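Local coordinates for protein acetyl xylan esterase (Metagenome, PDB 6XYC) that probably removes both acetyl and feruloyl groups from xylan by hydrolysing their ester links, as an alpha/beta-hydrolase carbohydrate esterase, at residues T10-V15 against A106-D111; E23-D28 against I91-A96; I44-G47 against F51-N54; A97-R102 against D147-L152. All blocks are in the same frame, centred on the assembly; numbering follows the deposited sequence.

Interaction 1 of 4, residues T10-V15 against A106-D111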
loop_
_atom_site.group_PDB
_atom_site.type_symbol
_atom_site.label_atom_id
_atom_site.label_comp_id
_atom_site.label_asym_id
_atom_site.label_seq_id
_atom_site.Cartn_x
_atom_site.Cartn_y
_atom_site.Cartn_z
ATOM N N THR A 10 -18.980 13.370 -2.697
ATOM C CA THR A 10 -18.717 13.187 -4.114
ATOM C C THR A 10 -18.018 11.848 -4.282
ATOM O O THR A 10 -17.158 11.486 -3.472
ATOM C CB THR A 10 -17.845 14.315 -4.669
ATOM O OG1 THR A 10 -18.401 15.580 -4.300
ATOM C CG2 THR A 10 -17.758 14.234 -6.176
ATOM N N SER A 11 -18.395 11.115 -5.324
ATOM C CA SER A 11 -17.738 9.861 -5.641
ATOM C C SER A 11 -17.596 9.742 -7.148
ATOM O O SER A 11 -18.502 10.106 -7.903
ATOM C CB SER A 11 -18.514 8.655 -5.092
ATOM O OG SER A 11 -19.772 8.513 -5.726
ATOM N N TRP A 12 -16.429 9.269 -7.573
ATOM C CA TRP A 12 -16.211 8.758 -8.918
ATOM C C TRP A 12 -15.809 7.298 -8.754
ATOM O O TRP A 12 -14.815 7.010 -8.079
ATOM C CB TRP A 12 -15.112 9.518 -9.655
ATOM C CG TRP A 12 -15.352 10.973 -9.946
ATOM C CD1 TRP A 12 -15.851 11.510 -11.102
ATOM C CD2 TRP A 12 -15.041 12.079 -9.092
ATOM N NE1 TRP A 12 -15.888 12.881 -11.006
ATOM C CE2 TRP A 12 -15.401 13.254 -9.781
ATOM C CE3 TRP A 12 -14.505 12.188 -7.804
ATOM C CZ2 TRP A 12 -15.236 14.523 -9.228
ATOM C CZ3 TRP A 12 -14.347 13.449 -7.253
ATOM C CH2 TRP A 12 -14.716 14.602 -7.965
ATOM N N THR A 13 -16.568 6.377 -9.344
ATOM C CA THR A 13 -16.204 4.970 -9.256
ATOM C C THR A 13 -15.807 4.427 -10.623
ATOM O O THR A 13 -16.302 4.876 -11.662
ATOM C CB THR A 13 -17.341 4.124 -8.662
ATOM O OG1 THR A 13 -18.562 4.351 -9.377
ATOM C CG2 THR A 13 -17.532 4.468 -7.190
ATOM N N ASN A 14 -14.877 3.469 -10.599
ATOM C CA ASN A 14 -14.405 2.791 -11.808
ATOM C C ASN A 14 -13.823 3.785 -12.813
ATOM O O ASN A 14 -14.189 3.814 -13.991
ATOM C CB ASN A 14 -15.525 1.954 -12.419
ATOM C CG ASN A 14 -15.815 0.711 -11.599
ATOM O OD1 ASN A 14 -14.923 -0.099 -11.354
ATOM N ND2 ASN A 14 -17.055 0.566 -11.150
ATOM N N VAL A 15 -12.896 4.599 -12.322
ATOM C CA VAL A 15 -12.081 5.478 -13.149
ATOM C C VAL A 15 -10.808 4.722 -13.499
ATOM O O VAL A 15 -10.076 4.279 -12.608
ATOM C CB VAL A 15 -11.765 6.785 -12.408
ATOM C CG1 VAL A 15 -10.834 7.644 -13.226
ATOM C CG2 VAL A 15 -13.060 7.521 -12.066
ATOM N N ALA A 106 -6.476 18.398 -9.574
ATOM C CA ALA A 106 -7.378 19.539 -9.690
ATOM C C ALA A 106 -8.765 19.108 -10.150
ATOM O O ALA A 106 -9.777 19.578 -9.619
ATOM C CB ALA A 106 -6.796 20.571 -10.654
ATOM N N LYS A 107 -8.832 18.218 -11.142
ATOM C CA LYS A 107 -10.121 17.775 -11.661
ATOM C C LYS A 107 -10.981 17.145 -10.573
ATOM O O LYS A 107 -12.213 17.190 -10.656
ATOM C CB LYS A 107 -9.900 16.787 -12.810
ATOM C CG LYS A 107 -10.990 15.741 -13.005
ATOM C CD LYS A 107 -12.320 16.352 -13.418
ATOM C CE LYS A 107 -13.484 15.527 -12.885
ATOM N NZ LYS A 107 -14.800 16.200 -13.048
ATOM N N TYR A 108 -10.364 16.553 -9.550
ATOM C CA TYR A 108 -11.096 15.865 -8.493
ATOM C C TYR A 108 -11.127 16.657 -7.190
ATOM O O TYR A 108 -11.514 16.111 -6.150
ATOM C CB TYR A 108 -10.488 14.477 -8.270
ATOM C CG TYR A 108 -10.603 13.565 -9.481
ATOM C CD1 TYR A 108 -11.834 13.057 -9.868
ATOM C CD2 TYR A 108 -9.485 13.213 -10.234
ATOM C CE1 TYR A 108 -11.951 12.228 -10.967
ATOM C CE2 TYR A 108 -9.594 12.379 -11.338
ATOM C CZ TYR A 108 -10.833 11.891 -11.698
ATOM O OH TYR A 108 -10.951 11.066 -12.794
ATOM N N ASN A 109 -10.749 17.936 -7.226
ATOM C CA ASN A 109 -10.701 18.780 -6.031
ATOM C C ASN A 109 -9.724 18.233 -4.998
ATOM O O ASN A 109 -9.951 18.350 -3.791
ATOM C CB ASN A 109 -12.089 18.943 -5.406
ATOM C CG ASN A 109 -13.076 19.581 -6.349
ATOM O OD1 ASN A 109 -12.700 20.180 -7.357
ATOM N ND2 ASN A 109 -14.354 19.469 -6.019
ATOM N N ILE A 110 -8.642 17.622 -5.464
ATOM C CA ILE A 110 -7.634 17.035 -4.590
ATOM C C ILE A 110 -6.457 17.993 -4.485
ATOM O O ILE A 110 -6.016 18.569 -5.489
ATOM C CB ILE A 110 -7.189 15.651 -5.103
ATOM C CG1 ILE A 110 -8.306 14.629 -4.875
ATOM C CG2 ILE A 110 -5.914 15.224 -4.397
ATOM C CD1 ILE A 110 -8.143 13.351 -5.649
ATOM N N ASP A 111 -5.966 18.187 -3.259
ATOM C CA ASP A 111 -4.772 18.971 -2.971
ATOM C C ASP A 111 -3.555 18.058 -3.083
ATOM O O ASP A 111 -3.293 17.267 -2.167
ATOM C CB ASP A 111 -4.875 19.586 -1.572
ATOM C CG ASP A 111 -3.667 20.418 -1.207
ATOM O OD1 ASP A 111 -3.721 21.099 -0.167
ATOM O OD2 ASP A 111 -2.664 20.391 -1.945
#
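The aromatic pair W12 and Y108 dominates this contact. Y108 turns the edge that carries CD1 and CE1 onto the indole of W12, and the two planes stand 82° apart, a T-shaped (edge-to-face) stack with 4.7 Å between the centroid of the six-membered ring of W12 and that of Y108. CD1 of Y108 sits over the middle of the indole, 3.4 Å from W12 CD2, while CE1 leans toward the pyrrole side. On the opposite indole face lies the methyl CG2 of T10, so the ring is held between a methyl and a tyrosine edge.

Van der Waals contacts of K107 and V15 extend the pair. K107, its chain bent at chi2 and chi3, brings CE to 4.0 Å from W12 NE1, and its CG lies over one face of the Y108 ring. At the far end of the tyrosine, the methyl CG1 of V15 comes to 3.5 Å from Y108 OH, arriving from the opposite direction.

No hydrogen bond joins the two segments; the polar end of Y108 is satisfied by the hydroxyl of Y100 on helix 89-103. The chain turns at N14, where N14 and V15 both face L27 in a G1 beta bulge. Strand 8-16, paired antiparallel with strand 26-32, packs against the short connection that leads from helix 89-103 into strand 110-111, beside strand 39-45.

Interaction 2 of 4, residues E23-D28 against I91-A96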
loop_
_atom_site.group_PDB
_atom_site.type_symbol
_atom_site.label_atom_id
_atom_site.label_comp_id
_atom_site.label_asym_id
_atom_site.label_seq_id
_atom_site.Cartn_x
_atom_site.Cartn_y
_atom_site.Cartn_z
ATOM N N GLU A 23 -10.201 -3.654 -15.814
ATOM C CA GLU A 23 -10.755 -3.351 -14.499
ATOM C C GLU A 23 -9.677 -3.382 -13.422
ATOM O O GLU A 23 -9.787 -2.685 -12.408
ATOM C CB GLU A 23 -11.866 -4.344 -14.169
ATOM C CG GLU A 23 -12.701 -3.969 -12.970
ATOM C CD GLU A 23 -13.766 -5.000 -12.663
ATOM O OE1 GLU A 23 -14.459 -5.444 -13.602
ATOM O OE2 GLU A 23 -13.914 -5.367 -11.479
ATOM N N SER A 24 -8.633 -4.184 -13.627
ATOM C CA SER A 24 -7.493 -4.203 -12.720
ATOM C C SER A 24 -6.793 -2.858 -12.629
ATOM O O SER A 24 -5.978 -2.664 -11.723
ATOM C CB SER A 24 -6.495 -5.271 -13.172
ATOM O OG SER A 24 -6.059 -5.022 -14.500
ATOM N N HIS A 25 -7.082 -1.931 -13.542
ATOM C CA HIS A 25 -6.492 -0.601 -13.526
ATOM C C HIS A 25 -7.546 0.474 -13.285
ATOM O O HIS A 25 -7.428 1.593 -13.792
ATOM C CB HIS A 25 -5.739 -0.331 -14.829
ATOM C CG HIS A 25 -4.432 -1.053 -14.931
ATOM N ND1 HIS A 25 -3.884 -1.428 -16.139
ATOM C CD2 HIS A 25 -3.563 -1.468 -13.976
ATOM C CE1 HIS A 25 -2.735 -2.046 -15.925
ATOM N NE2 HIS A 25 -2.517 -2.082 -14.621
ATOM N N ASN A 26 -8.585 0.140 -12.529
ATOM C CA ASN A 26 -9.594 1.099 -12.113
ATOM C C ASN A 26 -9.362 1.528 -10.670
ATOM O O ASN A 26 -8.735 0.822 -9.880
ATOM C CB ASN A 26 -10.999 0.514 -12.247
ATOM C CG ASN A 26 -11.461 0.419 -13.682
ATOM O OD1 ASN A 26 -10.853 0.980 -14.589
ATOM N ND2 ASN A 26 -12.568 -0.293 -13.890
ATOM N N LEU A 27 -9.894 2.698 -10.333
ATOM C CA LEU A 27 -9.893 3.169 -8.957
ATOM C C LEU A 27 -11.202 3.888 -8.673
ATOM O O LEU A 27 -11.947 4.245 -9.588
ATOM C CB LEU A 27 -8.702 4.098 -8.680
ATOM C CG LEU A 27 -8.423 5.247 -9.645
ATOM C CD1 LEU A 27 -9.335 6.420 -9.378
ATOM C CD2 LEU A 27 -6.951 5.645 -9.517
ATOM N N ASP A 28 -11.479 4.081 -7.387
ATOM C CA ASP A 28 -12.627 4.848 -6.925
ATOM C C ASP A 28 -12.123 6.041 -6.125
ATOM O O ASP A 28 -11.149 5.925 -5.375
ATOM C CB ASP A 28 -13.556 3.994 -6.063
ATOM C CG ASP A 28 -14.005 2.727 -6.763
ATOM O OD1 ASP A 28 -14.116 2.737 -8.010
ATOM O OD2 ASP A 28 -14.238 1.728 -6.055
ATOM N N ILE A 91 3.454 -3.323 -8.298
ATOM C CA ILE A 91 3.937 -2.013 -7.868
ATOM C C ILE A 91 3.903 -1.016 -9.025
ATOM O O ILE A 91 3.677 0.180 -8.807
ATOM C CB ILE A 91 5.343 -2.133 -7.244
ATOM C CG1 ILE A 91 5.781 -0.792 -6.658
ATOM C CG2 ILE A 91 6.356 -2.619 -8.265
ATOM C CD1 ILE A 91 4.824 -0.221 -5.607
ATOM N N GLN A 92 4.094 -1.477 -10.264
ATOM C CA GLN A 92 3.914 -0.593 -11.411
ATOM C C GLN A 92 2.478 -0.093 -11.487
ATOM O O GLN A 92 2.228 1.059 -11.862
ATOM C CB GLN A 92 4.286 -1.314 -12.707
ATOM C CG GLN A 92 5.774 -1.479 -12.925
ATOM C CD GLN A 92 6.093 -1.936 -14.332
ATOM O OE1 GLN A 92 5.228 -1.936 -15.207
ATOM N NE2 GLN A 92 7.336 -2.331 -14.558
ATOM N N ASP A 93 1.516 -0.949 -11.137
ATOM C CA ASP A 93 0.122 -0.519 -11.090
ATOM C C ASP A 93 -0.070 0.577 -10.055
ATOM O O ASP A 93 -0.679 1.615 -10.333
ATOM C CB ASP A 93 -0.775 -1.717 -10.782
ATOM C CG ASP A 93 -0.859 -2.692 -11.940
ATOM O OD1 ASP A 93 -0.436 -2.331 -13.055
ATOM O OD2 ASP A 93 -1.347 -3.828 -11.735
ATOM N N VAL A 94 0.451 0.362 -8.846
ATOM C CA VAL A 94 0.338 1.363 -7.788
ATOM C C VAL A 94 0.962 2.678 -8.239
ATOM O O VAL A 94 0.373 3.751 -8.080
ATOM C CB VAL A 94 0.988 0.850 -6.490
ATOM C CG1 VAL A 94 0.970 1.947 -5.429
ATOM C CG2 VAL A 94 0.285 -0.402 -6.001
ATOM N N LYS A 95 2.166 2.614 -8.819
ATOM C CA LYS A 95 2.837 3.837 -9.249
ATOM C C LYS A 95 2.005 4.578 -10.289
ATOM O O LYS A 95 1.894 5.808 -10.247
ATOM C CB LYS A 95 4.225 3.498 -9.798
ATOM C CG LYS A 95 5.156 2.844 -8.777
ATOM C CD LYS A 95 5.831 3.867 -7.870
ATOM C CE LYS A 95 6.725 3.182 -6.849
ATOM N NZ LYS A 95 7.718 4.115 -6.233
ATOM N N ALA A 96 1.395 3.842 -11.218
ATOM C CA ALA A 96 0.560 4.472 -12.232
ATOM C C ALA A 96 -0.656 5.129 -11.603
ATOM O O ALA A 96 -1.070 6.217 -12.015
ATOM C CB ALA A 96 0.124 3.439 -13.274
#
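H25 and D93 meet through a single short hydrogen bond, with H25 NE2 donating to D93 OD1 at 2.6 Å and an N-H...O angle of 148°. H25 lies between the 3-10 turn 23-24 and strand 26-32, so this His-carboxylate bond ties the turn to helix 89-103. Both side chains take the same first torsion: CG lies beside the backbone N and anti to the carbonyl carbon, at chi1 -74° in H25 and -71° in D93. From their separate backbones this carries the imidazole across to the helix and the carboxylate out to meet it. The two side chains cross at about a right angle, and the flat groups are nearly perpendicular. OD1 lies near the ring plane at the imidazole edge, whereas the N-H comes down on the oxygen from well above the carboxylate plane. OD2 is farther off, 3.6 Å from H25 NE2, so one oxygen does the gripping.

The other ring nitrogen, ND1, is hydrogen-bonded to D20, which fixes the rotation of the imidazole, and S24 OG lies over one face. D93 OD1 also forms a salt bridge with R80. With D93 replaced by an alanine, H25 NE2 and the R80 guanidinium would probably both lose their shared acceptor.

Both residues are buried. With carboxylates at its two nitrogens, the imidazole is likely to be biased toward its protonated form, and R80 would help to keep D93 ionised.

Interaction 3 of 4, residues I44-G47 against F51-N54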
loop_
_atom_site.group_PDB
_atom_site.type_symbol
_atom_site.label_atom_id
_atom_site.label_comp_id
_atom_site.label_asym_id
_atom_site.label_seq_id
_atom_site.Cartn_x
_atom_site.Cartn_y
_atom_site.Cartn_z
ATOM N N ILE A 44 -5.644 4.012 -0.867
ATOM C CA ILE A 44 -5.804 2.811 -0.056
ATOM C C ILE A 44 -5.817 1.587 -0.958
ATOM O O ILE A 44 -6.297 1.628 -2.097
ATOM C CB ILE A 44 -7.077 2.861 0.817
ATOM C CG1 ILE A 44 -8.348 2.718 -0.021
ATOM C CG2 ILE A 44 -7.131 4.166 1.608
ATOM C CD1 ILE A 44 -9.620 2.611 0.823
ATOM N N ILE A 45 -5.303 0.477 -0.427
ATOM C CA ILE A 45 -5.092 -0.736 -1.215
ATOM C C ILE A 45 -5.533 -1.946 -0.401
ATOM O O ILE A 45 -5.041 -2.166 0.712
ATOM C CB ILE A 45 -3.620 -0.909 -1.640
ATOM C CG1 ILE A 45 -3.058 0.387 -2.230
ATOM C CG2 ILE A 45 -3.497 -2.074 -2.638
ATOM C CD1 ILE A 45 -1.559 0.316 -2.469
ATOM N N TYR A 46 -6.421 -2.751 -0.974
ATOM C CA TYR A 46 -6.925 -3.937 -0.296
ATOM C C TYR A 46 -5.820 -4.975 -0.118
ATOM O O TYR A 46 -4.796 -4.965 -0.811
ATOM C CB TYR A 46 -8.066 -4.570 -1.095
ATOM C CG TYR A 46 -7.713 -4.843 -2.546
ATOM C CD1 TYR A 46 -8.145 -3.988 -3.554
ATOM C CD2 TYR A 46 -6.933 -5.939 -2.915
ATOM C CE1 TYR A 46 -7.820 -4.216 -4.877
ATOM C CE2 TYR A 46 -6.611 -6.181 -4.246
ATOM C CZ TYR A 46 -7.051 -5.308 -5.221
ATOM O OH TYR A 46 -6.736 -5.531 -6.541
ATOM N N GLY A 47 -6.054 -5.890 0.816
ATOM C CA GLY A 47 -5.249 -7.087 0.956
ATOM C C GLY A 47 -5.931 -8.286 0.324
ATOM O O GLY A 47 -7.156 -8.414 0.347
ATOM N N PHE A 51 -3.721 -11.729 -4.866
ATOM C CA PHE A 51 -4.493 -12.509 -5.828
ATOM C C PHE A 51 -5.639 -11.719 -6.458
ATOM O O PHE A 51 -6.067 -12.049 -7.569
ATOM C CB PHE A 51 -5.087 -13.767 -5.179
ATOM C CG PHE A 51 -4.095 -14.873 -4.931
ATOM C CD1 PHE A 51 -3.145 -15.212 -5.879
ATOM C CD2 PHE A 51 -4.133 -15.579 -3.735
ATOM C CE1 PHE A 51 -2.235 -16.230 -5.643
ATOM C CE2 PHE A 51 -3.230 -16.596 -3.487
ATOM C CZ PHE A 51 -2.284 -16.929 -4.447
ATOM N N ALA A 52 -6.170 -10.706 -5.778
ATOM C CA ALA A 52 -7.382 -10.038 -6.245
ATOM C C ALA A 52 -7.040 -8.851 -7.138
ATOM O O ALA A 52 -6.071 -8.128 -6.889
ATOM C CB ALA A 52 -8.233 -9.570 -5.063
ATOM N N ASN A 53 -7.848 -8.656 -8.183
ATOM C CA ASN A 53 -7.680 -7.527 -9.092
ATOM C C ASN A 53 -8.911 -6.627 -9.139
ATOM O O ASN A 53 -9.001 -5.765 -10.021
ATOM C CB ASN A 53 -7.341 -8.025 -10.507
ATOM C CG ASN A 53 -8.472 -8.830 -11.141
ATOM O OD1 ASN A 53 -9.573 -8.925 -10.600
ATOM N ND2 ASN A 53 -8.192 -9.415 -12.300
ATOM N N ASN A 54 -9.851 -6.789 -8.197
ATOM C CA ASN A 54 -11.142 -6.117 -8.307
ATOM C C ASN A 54 -11.748 -5.746 -6.956
ATOM O O ASN A 54 -12.961 -5.514 -6.883
ATOM C CB ASN A 54 -12.133 -7.016 -9.062
ATOM C CG ASN A 54 -12.313 -8.355 -8.395
ATOM O OD1 ASN A 54 -11.625 -8.672 -7.427
ATOM N ND2 ASN A 54 -13.230 -9.152 -8.908
#
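Y46 reaches A52 through a chi1 of 53°, which sets CG between the backbone N and the carbonyl carbon, and a chi2 of -101° that turns the ring roughly perpendicular to the plane of CA, CB and CG. In this pose the phenol leaves the end of strand 39-45 and spans the loop that follows it. Its hydroxyl donates to the backbone oxygen of A52, with Y46 OH and A52 O 2.7 Å apart. That oxygen lies at the ring edge, near its plane, but the hydroxyl approaches from above the carbonyl plane, at a C=O...O angle of 113°.

Beside the bond, the methyl CB of A52 packs 3.8 Å from Y46 CE2, and N53 CA comes to 3.4 Å from Y46 OH, so the backbone folds round the end of the phenol. N53 ND2 is hydrogen-bonded to E84.

The loop lies between strand 39-45 and helix 56-69, and G47, next to Y46, lines the pocket of the bound 4-(2-aminoethyl)benzenesulfonyl fluoride, which lies about 7 Å from the Y46 side chain. Y46 OH also accepts from the backbone N-H of H79. Donating to one loop and accepting from another, this buried hydroxyl has both roles filled and ties two loop backbones together near the ligand pocket, which is probably the active site.

Interaction 4 of 4, residues A97-R102 against D147-L152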
loop_
_atom_site.group_PDB
_atom_site.type_symbol
_atom_site.label_atom_id
_atom_site.label_comp_id
_atom_site.label_asym_id
_atom_site.label_seq_id
_atom_site.Cartn_x
_atom_site.Cartn_y
_atom_site.Cartn_z
ATOM N N ALA A 97 -1.246 4.486 -10.598
ATOM C CA ALA A 97 -2.378 5.096 -9.913
ATOM C C ALA A 97 -1.964 6.389 -9.225
ATOM O O ALA A 97 -2.696 7.383 -9.269
ATOM C CB ALA A 97 -2.967 4.123 -8.890
ATOM N N ILE A 98 -0.799 6.388 -8.570
ATOM C CA ILE A 98 -0.304 7.591 -7.905
ATOM C C ILE A 98 -0.120 8.716 -8.916
ATOM O O ILE A 98 -0.518 9.864 -8.680
ATOM C CB ILE A 98 1.013 7.289 -7.167
ATOM C CG1 ILE A 98 0.776 6.349 -5.986
ATOM C CG2 ILE A 98 1.649 8.584 -6.698
ATOM C CD1 ILE A 98 2.030 5.672 -5.495
ATOM N N ARG A 99 0.514 8.411 -10.050
ATOM C CA ARG A 99 0.729 9.428 -11.077
ATOM C C ARG A 99 -0.596 9.974 -11.595
ATOM O O ARG A 99 -0.722 11.177 -11.862
ATOM C CB ARG A 99 1.543 8.835 -12.227
ATOM C CG ARG A 99 2.974 8.457 -11.869
ATOM C CD ARG A 99 3.812 8.232 -13.121
ATOM N NE ARG A 99 3.319 7.131 -13.949
ATOM C CZ ARG A 99 3.714 5.868 -13.831
ATOM N NH1 ARG A 99 4.612 5.531 -12.915
ATOM N NH2 ARG A 99 3.211 4.937 -14.631
ATOM N N TYR A 100 -1.593 9.103 -11.752
ATOM C CA TYR A 100 -2.896 9.549 -12.230
ATOM C C TYR A 100 -3.533 10.522 -11.249
ATOM O O TYR A 100 -4.087 11.553 -11.648
ATOM C CB TYR A 100 -3.815 8.352 -12.456
ATOM C CG TYR A 100 -5.194 8.763 -12.906
ATOM C CD1 TYR A 100 -6.188 9.068 -11.987
ATOM C CD2 TYR A 100 -5.490 8.870 -14.252
ATOM C CE1 TYR A 100 -7.445 9.453 -12.400
ATOM C CE2 TYR A 100 -6.739 9.256 -14.674
ATOM C CZ TYR A 100 -7.716 9.546 -13.746
ATOM O OH TYR A 100 -8.967 9.924 -14.169
ATOM N N VAL A 101 -3.474 10.201 -9.956
ATOM C CA VAL A 101 -4.101 11.044 -8.945
ATOM C C VAL A 101 -3.381 12.385 -8.852
ATOM O O VAL A 101 -4.013 13.447 -8.840
ATOM C CB VAL A 101 -4.120 10.319 -7.587
ATOM C CG1 VAL A 101 -4.587 11.256 -6.496
ATOM C CG2 VAL A 101 -5.011 9.084 -7.655
ATOM N N ARG A 102 -2.046 12.358 -8.789
ATOM C CA ARG A 102 -1.287 13.601 -8.688
ATOM C C ARG A 102 -1.528 14.482 -9.906
ATOM O O ARG A 102 -1.774 15.687 -9.778
ATOM C CB ARG A 102 0.205 13.301 -8.533
ATOM C CG ARG A 102 1.080 14.546 -8.492
ATOM C CD ARG A 102 2.481 14.249 -7.977
ATOM N NE ARG A 102 2.528 14.152 -6.521
ATOM C CZ ARG A 102 2.828 13.043 -5.856
ATOM N NH1 ARG A 102 3.116 11.928 -6.511
ATOM N NH2 ARG A 102 2.843 13.048 -4.530
ATOM N N ASP A 147 11.715 -3.390 -12.961
ATOM C CA ASP A 147 11.316 -2.014 -13.228
ATOM C C ASP A 147 10.184 -1.651 -12.273
ATOM O O ASP A 147 9.055 -2.128 -12.426
ATOM C CB ASP A 147 10.887 -1.875 -14.689
ATOM C CG ASP A 147 10.472 -0.469 -15.054
ATOM O OD1 ASP A 147 10.527 0.425 -14.185
ATOM O OD2 ASP A 147 10.090 -0.259 -16.224
ATOM N N ILE A 148 10.486 -0.808 -11.287
ATOM C CA ILE A 148 9.518 -0.459 -10.254
ATOM C C ILE A 148 8.579 0.638 -10.742
ATOM O O ILE A 148 7.354 0.511 -10.650
ATOM C CB ILE A 148 10.254 -0.041 -8.966
ATOM C CG1 ILE A 148 11.033 -1.225 -8.385
ATOM C CG2 ILE A 148 9.278 0.530 -7.948
ATOM C CD1 ILE A 148 10.206 -2.452 -8.117
ATOM N N GLU A 149 9.140 1.731 -11.265
ATOM C CA GLU A 149 8.320 2.846 -11.729
ATOM C C GLU A 149 7.379 2.415 -12.847
ATOM O O GLU A 149 6.194 2.766 -12.841
ATOM C CB GLU A 149 9.221 3.989 -12.196
ATOM C CG GLU A 149 8.490 5.148 -12.841
ATOM C CD GLU A 149 7.730 5.994 -11.834
ATOM O OE1 GLU A 149 7.873 5.745 -10.618
ATOM O OE2 GLU A 149 7.002 6.917 -12.267
ATOM N N GLY A 150 7.887 1.670 -13.823
ATOM C CA GLY A 150 7.072 1.229 -14.938
ATOM C C GLY A 150 6.750 2.355 -15.906
ATOM O O GLY A 150 7.135 3.516 -15.738
ATOM N N SER A 151 6.013 1.978 -16.951
ATOM C CA SER A 151 5.658 2.888 -18.034
ATOM C C SER A 151 4.163 2.857 -18.329
ATOM O O SER A 151 3.747 3.200 -19.441
ATOM C CB SER A 151 6.420 2.546 -19.314
ATOM O OG SER A 151 7.785 2.924 -19.248
ATOM N N LEU A 152 3.344 2.484 -17.357
ATOM C CA LEU A 152 1.921 2.322 -17.594
ATOM C C LEU A 152 1.212 3.668 -17.653
ATOM O O LEU A 152 1.470 4.568 -16.847
ATOM C CB LEU A 152 1.302 1.465 -16.490
ATOM C CG LEU A 152 1.627 -0.023 -16.391
ATOM C CD1 LEU A 152 0.810 -0.617 -15.253
ATOM C CD2 LEU A 152 1.341 -0.726 -17.696
HETATM O O HOH W 1 1.005 7.091 -16.066
HETATM O O HOH W 2 3.833 2.132 -13.989
#
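R99 reaches from helix 89-103 into the loop 147-152, where its guanidinium meets E149 and L152. CB leaves the helix toward the loop, and chi1 of -66° places CG beside the backbone N. The chain then runs extended to CD, which passes 3.6 Å from E149 OE2, and bends at chi3 to present the flat end to the loop. NE donates to a water that itself donates to L152 O, so the arginine reaches that carbonyl through the water as well as directly.

NH1 serves E149 twice. R99 NH1 donates to the backbone E149 O at 3.2 Å, a fairly straight bond of 161° that lies close to the guanidinium plane, and it forms a salt bridge with E149 OE2 at 2.8 Å, whose hydrogen bond is bent and weak; guanidinium and carboxylate are turned 50° against each other. The other carboxylate oxygen, OE1, is held by S160. Upstream, D147 OD1 accepts from G150 N at 2.9 Å, an Asx motif that shapes the turn at the end of the small antiparallel hairpin 138-147, where G150 has a positive phi.

R99 NH2 donates to L152 O at 2.8 Å, in both the carbonyl and guanidinium planes and on a lone pair of the oxygen. A leucine in place of R99 would probably leave the carbonyls of E149 and L152 without these donors and the E149 carboxylate without its opposite charge. NH2 also donates to a second water, which in turn bonds to E149 O.

In the fold
From the N terminus, strand 8-16 opens the long loop that interaction 1 closes at 106-111, just after helix 89-103. Nested inside it, interaction 2 joins the turn just before strand 26-32 to that helix, and within this lies interaction 3, a short closure between strand 39-45 and the loop before helix 56-69. Interaction 4 begins farther along the helix and ends at 147-152, so it follows interaction 2 in series but crosses interaction 1. Helix 89-103 is shared by interactions 2 and 4, and Y100 links it to interaction 1. Interactions 1, 2 and 4 tie the edge of the sheet, the helix and the later loop together, while interaction 3 closes a loop at the end of an inner strand.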